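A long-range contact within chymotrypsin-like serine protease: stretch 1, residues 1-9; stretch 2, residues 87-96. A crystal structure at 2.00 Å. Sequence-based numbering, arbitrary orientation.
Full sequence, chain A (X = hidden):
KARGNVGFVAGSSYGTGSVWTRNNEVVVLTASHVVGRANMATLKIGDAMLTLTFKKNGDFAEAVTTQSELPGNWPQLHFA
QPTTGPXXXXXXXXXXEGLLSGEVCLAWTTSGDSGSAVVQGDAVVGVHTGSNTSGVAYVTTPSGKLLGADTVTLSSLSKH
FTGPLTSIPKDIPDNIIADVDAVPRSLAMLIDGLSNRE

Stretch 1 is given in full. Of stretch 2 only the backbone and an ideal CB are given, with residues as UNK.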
ATOM      1  N   LYS A   1     -14.377   8.059  -0.243  1.00 27.03           N
ATOM      2  CA  LYS A   1     -15.043   6.721  -0.265  1.00 25.14           C
ATOM      3  C   LYS A   1     -14.052   5.616  -0.655  1.00 20.09           C
ATOM      4  O   LYS A   1     -13.387   5.695  -1.693  1.00 19.47           O
ATOM      5  CB  LYS A   1     -16.277   6.747  -1.183  1.00 26.63           C
ATOM      6  CG  LYS A   1     -16.894   5.388  -1.480  1.00 31.35           C
ATOM      7  CD  LYS A   1     -16.686   4.985  -2.935  1.00 31.53           C
ATOM      8  CE  LYS A   1     -17.902   5.340  -3.783  1.00 34.32           C
ATOM      9  NZ  LYS A   1     -19.085   4.503  -3.422  1.00 34.77           N
ATOM     10  N   ALA A   2     -13.954   4.597   0.192  1.00 15.50           N
ATOM     11  CA  ALA A   2     -13.030   3.487  -0.033  1.00 14.56           C
ATOM     12  C   ALA A   2     -13.476   2.538  -1.136  1.00 12.12           C
ATOM     13  O   ALA A   2     -14.634   2.526  -1.528  1.00  9.37           O
ATOM     14  CB  ALA A   2     -12.824   2.710   1.257  1.00 15.73           C
ATOM     15  N   ARG A   3     -12.545   1.739  -1.646  1.00 12.53           N
ATOM     16  CA  ARG A   3     -12.896   0.719  -2.626  1.00 10.64           C
ATOM     17  C   ARG A   3     -13.785  -0.315  -1.931  1.00  9.88           C
ATOM     18  O   ARG A   3     -13.714  -0.488  -0.707  1.00  4.66           O
ATOM     19  CB  ARG A   3     -11.657   0.037  -3.180  1.00 10.80           C
ATOM     20  CG  ARG A   3     -10.868   0.845  -4.168  1.00 10.52           C
ATOM     21  CD  ARG A   3      -9.575   0.144  -4.575  1.00 10.78           C
ATOM     22  NE  ARG A   3      -8.768   0.964  -5.461  1.00 11.32           N
ATOM     23  CZ  ARG A   3      -8.077   0.490  -6.483  1.00  9.32           C
ATOM     24  NH1 ARG A   3      -8.097  -0.806  -6.752  1.00  9.58           N
ATOM     25  NH2 ARG A   3      -7.380   1.313  -7.243  1.00 10.56           N
ATOM     26  N   GLY A   4     -14.611  -0.991  -2.723  1.00  8.63           N
ATOM     27  CA  GLY A   4     -15.589  -1.948  -2.236  1.00  7.51           C
ATOM     28  C   GLY A   4     -15.050  -3.135  -1.468  1.00  8.62           C
ATOM     29  O   GLY A   4     -15.763  -3.713  -0.636  1.00  6.42           O
ATOM     30  N   ASN A   5     -13.792  -3.485  -1.725  1.00  5.92           N
ATOM     31  CA  ASN A   5     -13.166  -4.621  -1.055  1.00  6.71           C
ATOM     32  C   ASN A   5     -12.226  -4.236   0.103  1.00  7.34           C
ATOM     33  O   ASN A   5     -11.423  -5.048   0.564  1.00  7.73           O
ATOM     34  CB  ASN A   5     -12.424  -5.478  -2.081  1.00  6.62           C
ATOM     35  CG  ASN A   5     -11.143  -4.816  -2.579  1.00 11.69           C
ATOM     36  OD1 ASN A   5     -11.098  -3.602  -2.795  1.00  8.83           O
ATOM     37  ND2 ASN A   5     -10.092  -5.611  -2.750  1.00  7.11           N
ATOM     38  N   VAL A   6     -12.353  -3.010   0.593  1.00  8.24           N
ATOM     39  CA  VAL A   6     -11.495  -2.545   1.671  1.00  9.96           C
ATOM     40  C   VAL A   6     -12.228  -2.556   3.010  1.00 10.66           C
ATOM     41  O   VAL A   6     -13.351  -2.078   3.111  1.00  9.52           O
ATOM     42  CB  VAL A   6     -10.937  -1.140   1.364  1.00 11.44           C
ATOM     43  CG1 VAL A   6     -10.207  -0.546   2.584  1.00 12.77           C
ATOM     44  CG2 VAL A   6     -10.014  -1.211   0.157  1.00  6.25           C
ATOM     45  N   GLY A   7     -11.591  -3.119   4.034  1.00 10.92           N
ATOM     46  CA  GLY A   7     -12.192  -3.153   5.353  1.00 11.53           C
ATOM     47  C   GLY A   7     -11.262  -2.767   6.491  1.00 12.69           C
ATOM     48  O   GLY A   7     -10.083  -2.468   6.280  1.00 10.82           O
ATOM     49  N   PHE A   8     -11.816  -2.761   7.703  1.00 11.59           N
ATOM     50  CA  PHE A   8     -11.070  -2.446   8.912  1.00  9.39           C
ATOM     51  C   PHE A   8     -10.631  -3.740   9.588  1.00  9.66           C
ATOM     52  O   PHE A   8     -11.381  -4.703   9.632  1.00  7.87           O
ATOM     53  CB  PHE A   8     -11.945  -1.657   9.890  1.00 14.29           C
ATOM     54  CG  PHE A   8     -12.249  -0.251   9.451  1.00 17.43           C
ATOM     55  CD1 PHE A   8     -11.331   0.767   9.658  1.00 19.63           C
ATOM     56  CD2 PHE A   8     -13.463   0.058   8.860  1.00 19.91           C
ATOM     57  CE1 PHE A   8     -11.609   2.064   9.269  1.00 20.13           C
ATOM     58  CE2 PHE A   8     -13.752   1.357   8.469  1.00 21.66           C
ATOM     59  CZ  PHE A   8     -12.826   2.360   8.676  1.00 19.29           C
ATOM     60  N   VAL A   9      -9.413  -3.756  10.122  1.00 12.40           N
ATOM     61  CA  VAL A   9      -8.869  -4.937  10.796  1.00 10.55           C
ATOM     62  C   VAL A   9      -8.439  -4.565  12.220  1.00 12.46           C
ATOM     63  O   VAL A   9      -7.777  -3.542  12.418  1.00  8.76           O
ATOM     64  CB  VAL A   9      -7.654  -5.514  10.029  1.00 10.87           C
ATOM     65  CG1 VAL A   9      -7.045  -6.686  10.760  1.00  9.57           C
ATOM     66  CG2 VAL A   9      -8.060  -5.954   8.600  1.00  8.50           C
ATOM     67  N   UNK A  87       1.180   4.419  -7.473  1.00  5.86           N
ATOM     68  CA  UNK A  87       0.501   3.271  -6.900  1.00  7.25           C
ATOM     69  C   UNK A  87      -0.604   3.807  -6.011  1.00  6.84           C
ATOM     70  O   UNK A  87      -0.538   4.946  -5.543  1.00  9.34           O
ATOM     71  CB  UNK A  87       1.462   2.369  -6.123  1.00  7.25           C
ATOM     72  N   UNK A  88      -1.638   3.005  -5.809  1.00  7.96           N
ATOM     73  CA  UNK A  88      -2.747   3.417  -4.975  1.00  9.31           C
ATOM     74  C   UNK A  88      -2.689   2.673  -3.657  1.00  9.49           C
ATOM     75  O   UNK A  88      -2.599   1.444  -3.639  1.00  9.49           O
ATOM     76  CB  UNK A  88      -4.083   3.174  -5.679  1.00  9.31           C
ATOM     77  N   UNK A  89      -2.697   3.439  -2.568  1.00  7.34           N
ATOM     78  CA  UNK A  89      -2.804   2.917  -1.218  1.00  8.72           C
ATOM     79  C   UNK A  89      -4.303   2.892  -0.955  1.00  6.95           C
ATOM     80  O   UNK A  89      -4.932   3.941  -0.874  1.00  5.24           O
ATOM     81  CB  UNK A  89      -2.035   3.753  -0.193  1.00  8.72           C
ATOM     82  N   UNK A  90      -4.873   1.698  -0.838  1.00  8.46           N
ATOM     83  CA  UNK A  90      -6.322   1.548  -0.710  1.00  7.73           C
ATOM     84  C   UNK A  90      -6.775   1.620   0.739  1.00 10.05           C
ATOM     85  O   UNK A  90      -7.039   0.593   1.363  1.00  9.11           O
ATOM     86  CB  UNK A  90      -6.772   0.222  -1.326  1.00  7.73           C
ATOM     87  N   UNK A  91      -6.869   2.834   1.270  1.00  5.72           N
ATOM     88  CA  UNK A  91      -7.254   2.989   2.670  1.00  7.06           C
ATOM     89  C   UNK A  91      -8.761   2.906   2.850  1.00  5.88           C
ATOM     90  O   UNK A  91      -9.529   2.922   1.883  1.00  2.81           O
ATOM     91  CB  UNK A  91      -6.738   4.321   3.217  1.00  7.06           C
ATOM     92  N   UNK A  92      -9.185   2.839   4.103  1.00 11.39           N
ATOM     93  CA  UNK A  92     -10.610   2.788   4.411  1.00 12.34           C
ATOM     94  C   UNK A  92     -11.339   4.113   4.156  1.00 13.29           C
ATOM     95  O   UNK A  92     -12.561   4.178   4.264  1.00 14.31           O
ATOM     96  CB  UNK A  92     -10.799   2.378   5.873  1.00 12.34           C
ATOM     97  N   UNK A  93     -10.603   5.170   3.817  1.00 11.96           N
ATOM     98  CA  UNK A  93     -11.240   6.451   3.517  1.00 12.50           C
ATOM     99  C   UNK A  93     -10.886   6.929   2.124  1.00 14.07           C
ATOM    100  O   UNK A  93     -10.835   8.127   1.868  1.00 13.29           O
ATOM    101  CB  UNK A  93     -10.834   7.506   4.548  1.00 12.50           C
ATOM    102  N   UNK A  94     -10.638   5.986   1.221  1.00 11.77           N
ATOM    103  CA  UNK A  94     -10.321   6.331  -0.148  1.00 10.53           C
ATOM    104  C   UNK A  94      -8.899   5.983  -0.539  1.00 10.79           C
ATOM    105  O   UNK A  94      -8.043   5.737   0.320  1.00  9.62           O
ATOM    106  CB  UNK A  94     -10.561   7.825  -0.371  1.00 10.53           C
ATOM    107  N   UNK A  95      -8.658   5.964  -1.847  1.00  7.50           N
ATOM    108  CA  UNK A  95      -7.341   5.712  -2.390  1.00  9.51           C
ATOM    109  C   UNK A  95      -6.407   6.903  -2.254  1.00 11.77           C
ATOM    110  O   UNK A  95      -6.750   8.039  -2.595  1.00 12.35           O
ATOM    111  CB  UNK A  95      -7.458   5.314  -3.863  1.00  9.51           C
ATOM    112  N   UNK A  96      -5.207   6.620  -1.773  1.00 10.33           N
ATOM    113  CA  UNK A  96      -4.167   7.621  -1.666  1.00 10.69           C
ATOM    114  C   UNK A  96      -3.179   7.337  -2.801  1.00 11.69           C
ATOM    115  O   UNK A  96      -2.562   6.269  -2.836  1.00  9.58           O
ATOM    116  CB  UNK A  96      -3.491   7.595  -0.294  1.00 10.69           C
TER

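Position 87 lies out of reach of stretch 1, so its neighbours there place no limit on it. It is Ala87.

Position 88 points its CB toward stretch 1, 4.1 Å from Arg3 NH2. A polar or acidic side chain would suit the nearby guanidinium, but a small one is also possible. It is Ser88. Its OG also stays 4.1 Å from Arg3 NH2.

Position 89 is out of reach, and stretch 1 says nothing about it. It is Trp89.

Position 90 points toward stretch 1. Its ideal CB is 3.8 Å from Val6 CG2 and 4.3 Å from Arg3 CD. Both neighbours are aliphatic carbons, so a small or medium apolar side chain fits: alanine, cysteine, perhaps valine. It is Cys90. Its CB packs on Val6, and its SG lies over one face of the Arg3 guanidinium, 3.6 Å from Arg3 NE.

Position 91 points away and begins a type I turn that ends at 94. Such a start favours a side chain that can accept a hydrogen bond: Asp, Asn, Ser or Thr. It is Thr91. Its OG1 accepts a hydrogen bond from the backbone N of position 93 at 3.1 Å. Its backbone O takes a hydrogen bond from a water, at 2.8 Å, that also accepts from Arg3 N.

Position 92 points toward stretch 1. The ideal CB is already 3.5 Å from Phe8 CZ and 4.4 Å from Val6 CG1. The tight approach to the ring favours a small apolar residue. It is Ala92, whose CB sits over the face of the Phe8 ring, 3.9 Å from its centroid, in a CH-pi contact.

Position 93 points away, with no atom of stretch 1 near its CB. Many polar residues would serve. It is Thr93.

Position 94 has a phi of 113° and a psi of 164°. A CB would jam against the preceding carbonyl O, and it would lie 3.8 Å from Lys1 O. The backbone alone calls for glycine. In Gly94 the CA makes a CA-H...O contact with Lys1 O at 3.5 Å.

Position 95 points sideways, its CB 4.8 Å from Arg3 NE. A charge within reach asks for an acid, Asp or Glu. It is Asp95. OD2 forms a salt bridge with Arg3 NE at 2.6 Å, near the guanidinium plane, and a weak hydrogen bond from Arg3 NH2 at 3.0 Å. OD1 accepts from the same water, at 2.9 Å.

Position 96 is out of reach, so stretch 1 sets no preference. It is Glu96, whose backbone pairs with Trp89.

Stretch 2, residues 87-96: ASWCTATGDE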
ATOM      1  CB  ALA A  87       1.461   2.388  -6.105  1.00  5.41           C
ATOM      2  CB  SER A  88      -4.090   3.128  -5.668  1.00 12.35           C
ATOM      3  OG  SER A  88      -4.292   3.933  -6.825  1.00 11.21           O
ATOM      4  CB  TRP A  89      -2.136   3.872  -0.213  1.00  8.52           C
ATOM      5  CG  TRP A  89      -0.669   3.605   0.038  1.00  8.85           C
ATOM      6  CD1 TRP A  89      -0.106   3.155   1.200  1.00  8.89           C
ATOM      7  CD2 TRP A  89       0.416   3.803  -0.875  1.00  5.34           C
ATOM      8  NE1 TRP A  89       1.258   3.038   1.058  1.00  7.77           N
ATOM      9  CE2 TRP A  89       1.607   3.427  -0.206  1.00 10.16           C
ATOM     10  CE3 TRP A  89       0.506   4.235  -2.204  1.00  5.27           C
ATOM     11  CZ2 TRP A  89       2.861   3.494  -0.807  1.00  7.63           C
ATOM     12  CZ3 TRP A  89       1.757   4.291  -2.805  1.00  4.82           C
ATOM     13  CH2 TRP A  89       2.918   3.919  -2.107  1.00  9.91           C
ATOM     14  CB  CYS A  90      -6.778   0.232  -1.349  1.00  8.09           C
ATOM     15  SG  CYS A  90      -6.224   0.030  -3.070  1.00  9.04           S
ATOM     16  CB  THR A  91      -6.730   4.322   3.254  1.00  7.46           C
ATOM     17  OG1 THR A  91      -7.604   5.401   2.891  1.00  7.88           O
ATOM     18  CG2 THR A  91      -5.400   4.699   2.632  1.00  6.62           C
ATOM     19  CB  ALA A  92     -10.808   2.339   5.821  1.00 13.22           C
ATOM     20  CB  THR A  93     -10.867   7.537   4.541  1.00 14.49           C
ATOM     21  OG1 THR A  93      -9.474   7.450   4.848  1.00 12.33           O
ATOM     22  CG2 THR A  93     -11.552   7.281   5.887  1.00 14.73           C
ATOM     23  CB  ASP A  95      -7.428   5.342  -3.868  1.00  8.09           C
ATOM     24  CG  ASP A  95      -7.971   3.952  -4.089  1.00  8.98           C
ATOM     25  OD1 ASP A  95      -8.322   3.269  -3.097  1.00  9.93           O
ATOM     26  OD2 ASP A  95      -8.105   3.473  -5.226  1.00 11.80           O
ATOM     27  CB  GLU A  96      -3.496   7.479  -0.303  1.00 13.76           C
ATOM     28  CG  GLU A  96      -2.736   8.689   0.194  1.00 19.30           C
ATOM     29  CD  GLU A  96      -3.583   9.946   0.275  1.00 11.72           C
ATOM     30  OE1 GLU A  96      -4.402  10.105   1.205  1.00 20.95           O
ATOM     31  OE2 GLU A  96      -3.410  10.787  -0.603  1.00 11.86           O
TER
HETATM   32  O   HOH W   1      -9.973   2.465  -0.810  1.00 20.46           O
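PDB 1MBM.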